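PDB 3GDC: multicopper oxidase from Arthrobacter sp. FB24, which probably oxidises phenolic and related substrates at copper centres while reducing dioxygen to water, as a two-domain laccase assembled from three subunits. Local coordinates for residues D30-R35 against G73-I78; T67-E72 against G149-P154; N226-Y231 against E241-I246; I207-V212 against I246-G251. All blocks are in the same frame, centred on the assembly; numbering follows the deposited sequence.

Contact 1: residues D30-R35 against G73-I78; sequences DGRTLR and GDALRI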
loop_
_atom_site.group_PDB
_atom_site.type_symbol
_atom_site.label_atom_id
_atom_site.label_comp_id
_atom_site.label_asym_id
_atom_site.label_seq_id
_atom_site.Cartn_x
_atom_site.Cartn_y
_atom_site.Cartn_z
ATOM N N ASP A 30 -26.173 12.865 -32.651
ATOM C CA ASP A 30 -24.938 12.069 -32.833
ATOM C C ASP A 30 -25.140 10.648 -32.282
ATOM O O ASP A 30 -24.284 9.776 -32.448
ATOM C CB ASP A 30 -23.636 12.761 -32.332
ATOM C CG ASP A 30 -23.383 12.611 -30.818
ATOM O OD1 ASP A 30 -24.325 12.373 -30.034
ATOM O OD2 ASP A 30 -22.205 12.770 -30.409
ATOM N N GLY A 31 -26.290 10.438 -31.638
ATOM C CA GLY A 31 -26.697 9.123 -31.139
ATOM C C GLY A 31 -26.352 8.860 -29.678
ATOM O O GLY A 31 -26.930 7.964 -29.046
ATOM N N ARG A 32 -25.412 9.635 -29.144
ATOM C CA ARG A 32 -24.964 9.477 -27.753
ATOM C C ARG A 32 -26.032 9.832 -26.722
ATOM O O ARG A 32 -26.941 10.617 -26.986
ATOM C CB ARG A 32 -23.723 10.326 -27.476
ATOM C CG ARG A 32 -22.444 9.844 -28.141
ATOM C CD ARG A 32 -21.233 10.455 -27.447
ATOM N NE ARG A 32 -21.221 11.917 -27.530
ATOM C CZ ARG A 32 -20.744 12.726 -26.587
ATOM N NH1 ARG A 32 -20.240 12.228 -25.461
ATOM N NH2 ARG A 32 -20.779 14.042 -26.764
ATOM N N THR A 33 -25.874 9.265 -25.528
ATOM C CA THR A 33 -26.736 9.558 -24.395
ATOM C C THR A 33 -26.221 10.781 -23.638
ATOM O O THR A 33 -25.017 10.901 -23.371
ATOM C CB THR A 33 -26.798 8.342 -23.444
ATOM O OG1 THR A 33 -27.414 7.245 -24.127
ATOM C CG2 THR A 33 -27.588 8.650 -22.185
ATOM N N LEU A 34 -27.136 11.698 -23.341
ATOM C CA LEU A 34 -26.871 12.805 -22.434
ATOM C C LEU A 34 -27.472 12.449 -21.081
ATOM O O LEU A 34 -28.681 12.255 -20.959
ATOM C CB LEU A 34 -27.476 14.110 -22.964
ATOM C CG LEU A 34 -27.368 15.338 -22.045
ATOM C CD1 LEU A 34 -25.910 15.777 -21.842
ATOM C CD2 LEU A 34 -28.199 16.496 -22.582
ATOM N N ARG A 35 -26.622 12.362 -20.061
ATOM C CA ARG A 35 -27.052 11.888 -18.753
ATOM C C ARG A 35 -26.845 13.009 -17.741
ATOM O O ARG A 35 -25.762 13.589 -17.684
ATOM C CB ARG A 35 -26.229 10.646 -18.386
ATOM C CG ARG A 35 -26.769 9.832 -17.255
ATOM C CD ARG A 35 -25.878 8.605 -17.012
ATOM N NE ARG A 35 -25.859 7.668 -18.136
ATOM C CZ ARG A 35 -26.766 6.717 -18.358
ATOM N NH1 ARG A 35 -27.787 6.542 -17.530
ATOM N NH2 ARG A 35 -26.640 5.924 -19.419
ATOM N N GLY A 73 -18.372 6.931 -22.584
ATOM C CA GLY A 73 -18.666 7.800 -23.723
ATOM C C GLY A 73 -19.886 8.694 -23.612
ATOM O O GLY A 73 -20.051 9.597 -24.444
ATOM N N ASP A 74 -20.745 8.463 -22.604
ATOM C CA ASP A 74 -21.921 9.315 -22.356
ATOM C C ASP A 74 -21.482 10.755 -22.132
ATOM O O ASP A 74 -20.386 11.007 -21.615
ATOM C CB ASP A 74 -22.716 8.877 -21.106
ATOM C CG ASP A 74 -23.505 7.581 -21.287
ATOM O OD1 ASP A 74 -23.638 7.033 -22.413
ATOM O OD2 ASP A 74 -24.011 7.093 -20.248
ATOM N N ALA A 75 -22.334 11.702 -22.531
ATOM C CA ALA A 75 -22.124 13.101 -22.209
ATOM C C ALA A 75 -22.787 13.344 -20.858
ATOM O O ALA A 75 -23.963 13.014 -20.672
ATOM C CB ALA A 75 -22.737 14.002 -23.288
ATOM N N LEU A 76 -22.032 13.906 -19.917
ATOM C CA LEU A 76 -22.521 14.079 -18.539
ATOM C C LEU A 76 -22.702 15.537 -18.153
ATOM O O LEU A 76 -21.899 16.397 -18.532
ATOM C CB LEU A 76 -21.576 13.400 -17.525
ATOM C CG LEU A 76 -21.148 11.946 -17.772
ATOM C CD1 LEU A 76 -20.332 11.422 -16.586
ATOM C CD2 LEU A 76 -22.339 11.036 -18.031
ATOM N N ARG A 77 -23.759 15.795 -17.389
ATOM C CA ARG A 77 -24.004 17.102 -16.787
ATOM C C ARG A 77 -24.396 16.911 -15.331
ATOM O O ARG A 77 -25.379 16.220 -15.025
ATOM C CB ARG A 77 -25.118 17.856 -17.522
ATOM C CG ARG A 77 -24.749 18.290 -18.926
ATOM C CD ARG A 77 -25.862 19.126 -19.538
ATOM N NE ARG A 77 -25.605 19.360 -20.956
ATOM C CZ ARG A 77 -26.521 19.764 -21.832
ATOM N NH1 ARG A 77 -27.777 19.977 -21.447
ATOM N NH2 ARG A 77 -26.180 19.945 -23.097
ATOM N N ILE A 78 -23.621 17.515 -14.437
ATOM C CA ILE A 78 -23.960 17.532 -13.022
ATOM C C ILE A 78 -24.310 18.947 -12.625
ATOM O O ILE A 78 -23.444 19.818 -12.614
ATOM C CB ILE A 78 -22.793 17.019 -12.150
ATOM C CG1 ILE A 78 -22.436 15.570 -12.523
ATOM C CG2 ILE A 78 -23.114 17.184 -10.671
ATOM C CD1 ILE A 78 -23.392 14.562 -12.023
HETATM O O HOH W 1 -25.697 5.306 -22.565
HETATM O O HOH W 2 -23.590 7.579 -25.063
#
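R35 grips D74 lopsidedly: its NE and NH2 both close on the single oxygen OD2 of D74, at 2.9 and 3.0 Å. The approach is side-on, with OD2 close to the guanidinium plane, yet both nitrogens come from the same face of the carboxylate, whose plane is turned 28° from that of the guanidinium. The pair marks the start of two parallel neighbours, strands 33-49 and 75-82, in the cupredoxin-like beta sandwich of the N-terminal half. A bend about chi3 (-64°) turns NE toward the acid, while NH1 donates to R22 O; R71 N is a further donor to OD2, so a charged carboxylate is likely to be favoured here. Between the backbones, A75 N binds T33 O, R35 N binds A75 O and R77 N binds R35 O. On the face of L34 and A75, CD2 of L34 sits over the centre of the R77 guanidinium, 3.7 Å from its CZ. NH1 of R32 donates in plane to G73 O (2.8 Å), and its NE forms a salt bridge with D30, whose OD1 closes an Asx turn. Two waters each donate to D74 OD1 at 2.7 Å, one also binding T33 OG1.

Contact 2: residues T67-E72 against G149-P154; sequences TLWARE and GFIVEP
With CG anti to the backbone N (chi1 -175°) and chi2 near 96°, the W69 indole is brought alongside I151 and E153: CD1 of W69 touches CG2 of I151 at 3.8 Å, the two side chains crossing at about a right angle, and CZ2 of W69 reaches CB of E153 at 3.7 Å. The carboxylate of E153 turns elsewhere, to a salt bridge with R158, and R22 makes a cation-pi contact with the indole. On the other face of the sheet, CB of L68 packs on CD1 of F150 (4.2 Å), whose ring edge lies toward L68 O; F92 meets the same ring edge-to-face. CG1 of V152 rests against CA of E72 at 3.6 Å. Five backbone bonds join the strands, the straightest from I151 N to L68 O (2.7 Å, 176°), and the last from E72 N to E153 O. At the other end one water donates to T67 OG1 and accepts from G149 N, and CG2 of T67 touches CG1 of I151 at 3.9 Å. Such in-register parallel pairing, between strand 67-71 and strand 147-153, which follows the copper ligands C133 and H141, is characteristic of the cupredoxin fold.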
loop_
_atom_site.group_PDB
_atom_site.type_symbol
_atom_site.label_atom_id
_atom_site.label_comp_id
_atom_site.label_asym_id
_atom_site.label_seq_id
_atom_site.Cartn_x
_atom_site.Cartn_y
_atom_site.Cartn_z
ATOM N N THR A 67 -24.295 7.617 -5.737
ATOM C CA THR A 67 -23.387 6.857 -6.575
ATOM C C THR A 67 -23.819 7.087 -8.022
ATOM O O THR A 67 -24.856 6.578 -8.450
ATOM C CB THR A 67 -23.415 5.361 -6.231
ATOM O OG1 THR A 67 -23.078 5.201 -4.840
ATOM C CG2 THR A 67 -22.408 4.611 -7.086
ATOM N N LEU A 68 -23.046 7.883 -8.751
ATOM C CA LEU A 68 -23.384 8.198 -10.142
ATOM C C LEU A 68 -22.950 7.058 -11.049
ATOM O O LEU A 68 -21.845 6.520 -10.901
ATOM C CB LEU A 68 -22.744 9.530 -10.571
ATOM C CG LEU A 68 -22.921 10.737 -9.639
ATOM C CD1 LEU A 68 -22.228 11.941 -10.249
ATOM C CD2 LEU A 68 -24.379 11.074 -9.313
ATOM N N TRP A 69 -23.825 6.672 -11.975
ATOM C CA TRP A 69 -23.545 5.578 -12.902
ATOM C C TRP A 69 -23.711 6.077 -14.339
ATOM O O TRP A 69 -24.709 6.712 -14.663
ATOM C CB TRP A 69 -24.504 4.410 -12.639
ATOM C CG TRP A 69 -24.217 3.183 -13.463
ATOM C CD1 TRP A 69 -23.483 2.092 -13.081
ATOM C CD2 TRP A 69 -24.625 2.937 -14.816
ATOM N NE1 TRP A 69 -23.428 1.171 -14.108
ATOM C CE2 TRP A 69 -24.117 1.671 -15.186
ATOM C CE3 TRP A 69 -25.388 3.661 -15.750
ATOM C CZ2 TRP A 69 -24.339 1.111 -16.453
ATOM C CZ3 TRP A 69 -25.604 3.106 -17.010
ATOM C CH2 TRP A 69 -25.081 1.844 -17.349
ATOM N N ALA A 70 -22.725 5.803 -15.181
ATOM C CA ALA A 70 -22.814 6.153 -16.603
ATOM C C ALA A 70 -22.201 5.057 -17.454
ATOM O O ALA A 70 -21.504 4.180 -16.943
ATOM C CB ALA A 70 -22.128 7.472 -16.858
ATOM N N ARG A 71 -22.475 5.093 -18.757
ATOM C CA ARG A 71 -21.789 4.219 -19.687
ATOM C C ARG A 71 -20.681 4.982 -20.409
ATOM O O ARG A 71 -20.843 6.157 -20.747
ATOM C CB ARG A 71 -22.787 3.651 -20.687
ATOM C CG ARG A 71 -22.305 2.431 -21.419
ATOM C CD ARG A 71 -22.786 2.535 -22.838
ATOM N NE ARG A 71 -23.236 1.261 -23.381
ATOM C CZ ARG A 71 -23.884 1.144 -24.537
ATOM N NH1 ARG A 71 -24.148 2.226 -25.260
ATOM N NH2 ARG A 71 -24.272 -0.050 -24.964
ATOM N N GLU A 72 -19.563 4.300 -20.642
ATOM C CA GLU A 72 -18.397 4.874 -21.300
ATOM C C GLU A 72 -18.815 5.682 -22.532
ATOM O O GLU A 72 -19.545 5.189 -23.388
ATOM C CB GLU A 72 -17.426 3.766 -21.703
ATOM C CG GLU A 72 -16.126 4.256 -22.299
ATOM C CD GLU A 72 -15.245 3.128 -22.828
ATOM O OE1 GLU A 72 -15.656 1.940 -22.821
ATOM O OE2 GLU A 72 -14.124 3.440 -23.268
ATOM N N GLY A 149 -19.397 7.919 -5.090
ATOM C CA GLY A 149 -18.857 7.079 -6.134
ATOM C C GLY A 149 -19.295 7.564 -7.510
ATOM O O GLY A 149 -20.358 8.184 -7.660
ATOM N N PHE A 150 -18.490 7.233 -8.509
ATOM C CA PHE A 150 -18.769 7.605 -9.908
ATOM C C PHE A 150 -18.322 6.418 -10.752
ATOM O O PHE A 150 -17.118 6.182 -10.907
ATOM C CB PHE A 150 -18.009 8.890 -10.239
ATOM C CG PHE A 150 -17.963 9.242 -11.708
ATOM C CD1 PHE A 150 -19.075 9.048 -12.535
ATOM C CD2 PHE A 150 -16.798 9.796 -12.253
ATOM C CE1 PHE A 150 -19.022 9.392 -13.900
ATOM C CE2 PHE A 150 -16.732 10.148 -13.604
ATOM C CZ PHE A 150 -17.852 9.938 -14.430
ATOM N N ILE A 151 -19.292 5.654 -11.259
ATOM C CA ILE A 151 -19.045 4.378 -11.937
ATOM C C ILE A 151 -19.291 4.540 -13.432
ATOM O O ILE A 151 -20.357 4.978 -13.824
ATOM C CB ILE A 151 -20.013 3.280 -11.410
ATOM C CG1 ILE A 151 -19.995 3.222 -9.866
ATOM C CG2 ILE A 151 -19.778 1.928 -12.099
ATOM C CD1 ILE A 151 -18.637 2.978 -9.241
ATOM N N VAL A 152 -18.296 4.201 -14.246
ATOM C CA VAL A 152 -18.406 4.273 -15.708
ATOM C C VAL A 152 -18.230 2.869 -16.283
ATOM O O VAL A 152 -17.126 2.307 -16.263
ATOM C CB VAL A 152 -17.373 5.237 -16.324
ATOM C CG1 VAL A 152 -17.488 5.268 -17.862
ATOM C CG2 VAL A 152 -17.516 6.642 -15.760
ATOM N N GLU A 153 -19.335 2.300 -16.758
ATOM C CA GLU A 153 -19.355 0.965 -17.341
ATOM C C GLU A 153 -18.677 0.947 -18.716
ATOM O O GLU A 153 -18.981 1.790 -19.566
ATOM C CB GLU A 153 -20.800 0.476 -17.467
ATOM C CG GLU A 153 -20.937 -1.018 -17.783
ATOM C CD GLU A 153 -20.935 -1.884 -16.527
ATOM O OE1 GLU A 153 -21.990 -2.478 -16.206
ATOM O OE2 GLU A 153 -19.891 -1.966 -15.850
ATOM N N PRO A 154 -17.745 0.004 -18.934
ATOM C CA PRO A 154 -17.154 -0.153 -20.266
ATOM C C PRO A 154 -18.203 -0.435 -21.338
ATOM O O PRO A 154 -19.173 -1.166 -21.094
ATOM C CB PRO A 154 -16.214 -1.359 -20.105
ATOM C CG PRO A 154 -16.636 -2.035 -18.831
ATOM C CD PRO A 154 -17.149 -0.931 -17.960
HETATM O O HOH W 3 -21.462 6.994 -3.471
#

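Contact 3: residues N226-Y231 against E241-I246; sequences NFFHYY and EYTDTI
F228, T243 and I246 form the buried side of this contact, where T243 O lies over the centre of the F228 ring and I246 CG2 meets the ring edge, 3.6 Å from CE1 of F228. The phenyl gets there because its CG stands between the backbone N and the carbonyl carbon (chi1 50°). Strands 228-232 and 241-243 make a beta hairpin in which F228 and T243 exchange both backbone hydrogen bonds. H229 and Y242, by contrast, are partly exposed, with CE1 of H229 3.4 Å from CD1 of Y242. F227 completes this aromatic cluster, its CB over the face of the Y242 ring, 4.0 Å from the centroid. D244 CB sits squarely over the F227 ring, 4.1 Å from its centroid. An alanine at F227 would probably leave D244 CB without that aromatic face and open a gap toward H129 and P125 of the second subunit. Beyond, a water donates to N226 O and D244 OD2, while D244 OD1 forms a salt bridge with R253 of the second subunit.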
loop_
_atom_site.group_PDB
_atom_site.type_symbol
_atom_site.label_atom_id
_atom_site.label_comp_id
_atom_site.label_asym_id
_atom_site.label_seq_id
_atom_site.Cartn_x
_atom_site.Cartn_y
_atom_site.Cartn_z
ATOM N N ASN A 226 -13.396 -16.534 1.908
ATOM C CA ASN A 226 -13.631 -16.256 0.499
ATOM C C ASN A 226 -12.451 -15.543 -0.147
ATOM O O ASN A 226 -11.631 -14.938 0.545
ATOM C CB ASN A 226 -14.916 -15.436 0.350
ATOM C CG ASN A 226 -16.161 -16.278 0.567
ATOM O OD1 ASN A 226 -16.660 -16.909 -0.359
ATOM N ND2 ASN A 226 -16.654 -16.305 1.799
ATOM N N PHE A 227 -12.364 -15.641 -1.471
ATOM C CA PHE A 227 -11.325 -14.994 -2.248
ATOM C C PHE A 227 -11.998 -14.260 -3.399
ATOM O O PHE A 227 -13.076 -14.664 -3.848
ATOM C CB PHE A 227 -10.332 -16.023 -2.786
ATOM C CG PHE A 227 -9.254 -16.373 -1.809
ATOM C CD1 PHE A 227 -9.550 -17.119 -0.674
ATOM C CD2 PHE A 227 -7.946 -15.934 -2.008
ATOM C CE1 PHE A 227 -8.557 -17.427 0.246
ATOM C CE2 PHE A 227 -6.948 -16.244 -1.088
ATOM C CZ PHE A 227 -7.264 -16.986 0.034
ATOM N N PHE A 228 -11.393 -13.164 -3.830
ATOM C CA PHE A 228 -11.959 -12.369 -4.922
ATOM C C PHE A 228 -10.882 -12.001 -5.925
ATOM O O PHE A 228 -9.702 -11.940 -5.575
ATOM C CB PHE A 228 -12.648 -11.103 -4.383
ATOM C CG PHE A 228 -11.803 -10.298 -3.431
ATOM C CD1 PHE A 228 -10.894 -9.358 -3.910
ATOM C CD2 PHE A 228 -11.940 -10.461 -2.045
ATOM C CE1 PHE A 228 -10.102 -8.608 -3.041
ATOM C CE2 PHE A 228 -11.163 -9.708 -1.172
ATOM C CZ PHE A 228 -10.244 -8.775 -1.676
ATOM N N HIS A 229 -11.291 -11.762 -7.174
ATOM C CA HIS A 229 -10.413 -11.135 -8.144
ATOM C C HIS A 229 -10.521 -9.638 -7.973
ATOM O O HIS A 229 -11.618 -9.115 -7.781
ATOM C CB HIS A 229 -10.776 -11.540 -9.575
ATOM C CG HIS A 229 -10.295 -12.912 -9.939
ATOM N ND1 HIS A 229 -11.104 -14.025 -9.885
ATOM C CD2 HIS A 229 -9.074 -13.350 -10.319
ATOM C CE1 HIS A 229 -10.406 -15.091 -10.239
ATOM N NE2 HIS A 229 -9.169 -14.708 -10.507
ATOM N N TYR A 230 -9.386 -8.954 -8.001
ATOM C CA TYR A 230 -9.383 -7.516 -7.796
ATOM C C TYR A 230 -8.901 -6.766 -9.038
ATOM O O TYR A 230 -7.884 -7.128 -9.637
ATOM C CB TYR A 230 -8.534 -7.139 -6.578
ATOM C CG TYR A 230 -8.555 -5.670 -6.265
ATOM C CD1 TYR A 230 -9.724 -5.044 -5.822
ATOM C CD2 TYR A 230 -7.408 -4.899 -6.401
ATOM C CE1 TYR A 230 -9.742 -3.684 -5.530
ATOM C CE2 TYR A 230 -7.419 -3.542 -6.105
ATOM C CZ TYR A 230 -8.580 -2.944 -5.672
ATOM O OH TYR A 230 -8.592 -1.600 -5.394
ATOM N N TYR A 231 -9.646 -5.728 -9.404
ATOM C CA TYR A 231 -9.345 -4.906 -10.569
ATOM C C TYR A 231 -9.138 -3.472 -10.116
ATOM O O TYR A 231 -10.120 -2.758 -9.914
ATOM C CB TYR A 231 -10.510 -4.921 -11.568
ATOM C CG TYR A 231 -10.935 -6.274 -12.068
ATOM C CD1 TYR A 231 -10.626 -6.675 -13.365
ATOM C CD2 TYR A 231 -11.684 -7.134 -11.271
ATOM C CE1 TYR A 231 -11.022 -7.904 -13.837
ATOM C CE2 TYR A 231 -12.098 -8.383 -11.740
ATOM C CZ TYR A 231 -11.759 -8.755 -13.020
ATOM O OH TYR A 231 -12.157 -9.968 -13.506
ATOM N N GLU A 241 -5.033 -9.272 -9.138
ATOM C CA GLU A 241 -4.808 -10.108 -7.958
ATOM C C GLU A 241 -5.958 -11.067 -7.736
ATOM O O GLU A 241 -7.083 -10.793 -8.129
ATOM C CB GLU A 241 -4.647 -9.235 -6.700
ATOM C CG GLU A 241 -3.263 -8.614 -6.543
ATOM C CD GLU A 241 -3.063 -7.889 -5.215
ATOM O OE1 GLU A 241 -3.183 -8.531 -4.150
ATOM O OE2 GLU A 241 -2.749 -6.673 -5.240
ATOM N N TYR A 242 -5.667 -12.198 -7.099
ATOM C CA TYR A 242 -6.700 -13.073 -6.574
ATOM C C TYR A 242 -6.353 -13.259 -5.097
ATOM O O TYR A 242 -5.310 -13.828 -4.775
ATOM C CB TYR A 242 -6.705 -14.413 -7.323
ATOM C CG TYR A 242 -7.784 -15.384 -6.891
ATOM C CD1 TYR A 242 -9.132 -15.097 -7.106
ATOM C CD2 TYR A 242 -7.459 -16.608 -6.292
ATOM C CE1 TYR A 242 -10.134 -15.981 -6.728
ATOM C CE2 TYR A 242 -8.467 -17.511 -5.911
ATOM C CZ TYR A 242 -9.801 -17.188 -6.140
ATOM O OH TYR A 242 -10.819 -18.047 -5.775
ATOM N N THR A 243 -7.206 -12.754 -4.216
ATOM C CA THR A 243 -6.836 -12.622 -2.805
ATOM C C THR A 243 -8.042 -12.484 -1.884
ATOM O O THR A 243 -9.174 -12.424 -2.347
ATOM C CB THR A 243 -5.845 -11.439 -2.612
ATOM O OG1 THR A 243 -5.297 -11.482 -1.284
ATOM C CG2 THR A 243 -6.523 -10.097 -2.874
ATOM N N ASP A 244 -7.795 -12.439 -0.574
ATOM C CA ASP A 244 -8.873 -12.199 0.385
ATOM C C ASP A 244 -8.730 -10.884 1.145
ATOM O O ASP A 244 -9.601 -10.540 1.930
ATOM C CB ASP A 244 -9.012 -13.371 1.368
ATOM C CG ASP A 244 -7.715 -13.653 2.139
ATOM O OD1 ASP A 244 -6.877 -12.742 2.259
ATOM O OD2 ASP A 244 -7.549 -14.786 2.617
ATOM N N THR A 245 -7.625 -10.174 0.914
ATOM C CA THR A 245 -7.329 -8.916 1.599
ATOM C C THR A 245 -6.702 -7.936 0.609
ATOM O O THR A 245 -5.759 -8.290 -0.091
ATOM C CB THR A 245 -6.332 -9.127 2.767
ATOM O OG1 THR A 245 -6.856 -10.098 3.677
ATOM C CG2 THR A 245 -6.086 -7.825 3.525
ATOM N N ILE A 246 -7.231 -6.715 0.552
ATOM C CA ILE A 246 -6.619 -5.674 -0.276
ATOM C C ILE A 246 -6.514 -4.357 0.467
ATOM O O ILE A 246 -7.285 -4.102 1.398
ATOM C CB ILE A 246 -7.360 -5.460 -1.635
ATOM C CG1 ILE A 246 -8.850 -5.181 -1.442
ATOM C CG2 ILE A 246 -7.125 -6.609 -2.574
ATOM C CD1 ILE A 246 -9.172 -3.718 -1.601
HETATM O O HOH W 4 -9.936 -16.077 3.077
#

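Contact 4: residues I207-V212 against I246-G251; sequences IHLINV and ISQVQG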
loop_
_atom_site.group_PDB
_atom_site.type_symbol
_atom_site.label_atom_id
_atom_site.label_comp_id
_atom_site.label_asym_id
_atom_site.label_seq_id
_atom_site.Cartn_x
_atom_site.Cartn_y
_atom_site.Cartn_z
ATOM N N ILE A 207 -18.312 -5.918 -6.526
ATOM C CA ILE A 207 -18.315 -4.813 -5.579
ATOM C C ILE A 207 -17.398 -3.700 -6.075
ATOM O O ILE A 207 -16.231 -3.938 -6.378
ATOM C CB ILE A 207 -17.823 -5.275 -4.175
ATOM C CG1 ILE A 207 -18.641 -6.468 -3.668
ATOM C CG2 ILE A 207 -17.862 -4.099 -3.174
ATOM C CD1 ILE A 207 -18.012 -7.173 -2.439
ATOM N N HIS A 208 -17.926 -2.483 -6.126
ATOM C CA HIS A 208 -17.102 -1.306 -6.360
ATOM C C HIS A 208 -16.680 -0.748 -5.004
ATOM O O HIS A 208 -17.493 -0.158 -4.300
ATOM C CB HIS A 208 -17.895 -0.265 -7.147
ATOM C CG HIS A 208 -18.353 -0.777 -8.470
ATOM N ND1 HIS A 208 -17.576 -0.706 -9.605
ATOM C CD2 HIS A 208 -19.482 -1.434 -8.821
ATOM C CE1 HIS A 208 -18.222 -1.273 -10.609
ATOM N NE2 HIS A 208 -19.375 -1.733 -10.158
ATOM N N LEU A 209 -15.406 -0.918 -4.664
ATOM C CA LEU A 209 -14.903 -0.524 -3.336
ATOM C C LEU A 209 -14.071 0.730 -3.435
ATOM O O LEU A 209 -13.076 0.747 -4.160
ATOM C CB LEU A 209 -14.039 -1.647 -2.744
ATOM C CG LEU A 209 -13.446 -1.357 -1.361
ATOM C CD1 LEU A 209 -14.539 -1.429 -0.321
ATOM C CD2 LEU A 209 -12.352 -2.381 -1.074
ATOM N N ILE A 210 -14.467 1.761 -2.694
ATOM C CA ILE A 210 -13.845 3.074 -2.787
ATOM C C ILE A 210 -13.405 3.544 -1.420
ATOM O O ILE A 210 -14.204 3.555 -0.486
ATOM C CB ILE A 210 -14.839 4.114 -3.350
ATOM C CG1 ILE A 210 -15.328 3.667 -4.722
ATOM C CG2 ILE A 210 -14.211 5.507 -3.393
ATOM C CD1 ILE A 210 -16.677 4.228 -5.100
ATOM N N ASN A 211 -12.149 3.981 -1.322
ATOM C CA ASN A 211 -11.648 4.503 -0.067
ATOM C C ASN A 211 -11.624 6.026 -0.037
ATOM O O ASN A 211 -10.874 6.645 -0.807
ATOM C CB ASN A 211 -10.245 3.962 0.244
ATOM C CG ASN A 211 -9.784 4.372 1.630
ATOM O OD1 ASN A 211 -10.608 4.458 2.550
ATOM N ND2 ASN A 211 -8.488 4.648 1.788
ATOM N N VAL A 212 -12.416 6.625 0.860
ATOM C CA VAL A 212 -12.344 8.080 1.086
ATOM C C VAL A 212 -11.800 8.461 2.475
ATOM O O VAL A 212 -11.806 9.625 2.853
ATOM C CB VAL A 212 -13.686 8.786 0.833
ATOM C CG1 VAL A 212 -14.182 8.495 -0.567
ATOM C CG2 VAL A 212 -14.730 8.358 1.878
ATOM N N ILE A 246 -7.231 -6.715 0.552
ATOM C CA ILE A 246 -6.619 -5.674 -0.276
ATOM C C ILE A 246 -6.514 -4.357 0.467
ATOM O O ILE A 246 -7.285 -4.102 1.398
ATOM C CB ILE A 246 -7.360 -5.460 -1.635
ATOM C CG1 ILE A 246 -8.850 -5.181 -1.442
ATOM C CG2 ILE A 246 -7.125 -6.609 -2.574
ATOM C CD1 ILE A 246 -9.172 -3.718 -1.601
ATOM N N SER A 247 -5.581 -3.511 0.040
ATOM C CA SER A 247 -5.395 -2.204 0.673
ATOM C C SER A 247 -5.608 -1.067 -0.328
ATOM O O SER A 247 -5.404 -1.247 -1.543
ATOM C CB SER A 247 -4.001 -2.103 1.295
ATOM O OG SER A 247 -2.998 -2.153 0.290
ATOM N N GLN A 248 -6.021 0.083 0.197
ATOM C CA GLN A 248 -6.245 1.290 -0.592
ATOM C C GLN A 248 -5.877 2.512 0.234
ATOM O O GLN A 248 -6.331 2.653 1.364
ATOM C CB GLN A 248 -7.728 1.385 -0.972
ATOM C CG GLN A 248 -8.242 0.257 -1.877
ATOM C CD GLN A 248 -9.733 0.390 -2.179
ATOM O OE1 GLN A 248 -10.444 1.125 -1.501
ATOM N NE2 GLN A 248 -10.204 -0.320 -3.202
ATOM N N VAL A 249 -5.080 3.419 -0.322
ATOM C CA VAL A 249 -4.919 4.727 0.304
ATOM C C VAL A 249 -6.120 5.576 -0.123
ATOM O O VAL A 249 -6.919 5.147 -0.957
ATOM C CB VAL A 249 -3.605 5.418 -0.122
ATOM C CG1 VAL A 249 -2.398 4.539 0.229
ATOM C CG2 VAL A 249 -3.630 5.773 -1.648
ATOM N N GLN A 250 -6.252 6.774 0.429
ATOM C CA GLN A 250 -7.375 7.635 0.056
ATOM C C GLN A 250 -7.283 7.979 -1.431
ATOM O O GLN A 250 -6.206 8.332 -1.923
ATOM C CB GLN A 250 -7.383 8.913 0.888
ATOM C CG GLN A 250 -8.674 9.700 0.728
ATOM C CD GLN A 250 -8.582 11.104 1.272
ATOM O OE1 GLN A 250 -7.702 11.882 0.890
ATOM N NE2 GLN A 250 -9.505 11.451 2.160
ATOM N N GLY A 251 -8.402 7.844 -2.141
ATOM C CA GLY A 251 -8.415 8.112 -3.581
ATOM C C GLY A 251 -8.298 6.843 -4.404
ATOM O O GLY A 251 -8.673 6.849 -5.574
#
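L209 and I246 meet tip to tip, CD2 of L209 pressing on CD1 of I246 at a tight 3.5 Å. Next to them the extended Q248 side chain reaches across to strand 205-211, crossing L209 obliquely: its NE2 donates to L209 O at 3.2 Å, from 57° above the carbonyl plane, while its OE1 touches CB of N211 at 3.3 Å. Further along, G251 N bonds to N211 O (3.1 Å) and NE2 of Q250 to V212 O (3.0 Å). Strands 205-211 and 245-249 belong to different sheets of the C-terminal beta sandwich; the axes of the segments here pass 7.3 Å apart at 45°, so side chains bridge much of the distance. In the second shell Y230 OH also binds Q248 NE2, and a leucine in place of Q248 would probably leave L209 O and Y230 OH without this shared amide partner. N211 is fixed through OD1 by L213 N and N219 ND2. Q250 reaches out of the subunit, its OE1 bonded to ND1 of H271 of the third subunit.

Overall arrangement
Contacts 1 and 2 come first along the chain and interlock, their segments alternating; strand 67-71 leads directly into strand 75-82, and the contacts' centres are 12 Å apart in one mixed sheet of the N-terminal domain. Contacts 3 and 4 follow in the C-terminal domain, with centres 13 Å apart; contact 3 lies within the span of contact 4 and shares I246 with its second segment. The domains meet at contacts 2 and 4, about 16 Å apart between centres, where I151 packs on H208 and G149 on I210. No other chain touches contacts 1 and 2, whereas contact 3 packs on the N-terminal domain of the second subunit (H93, P125, H129), placing the interface beside copper, as in two-domain laccases.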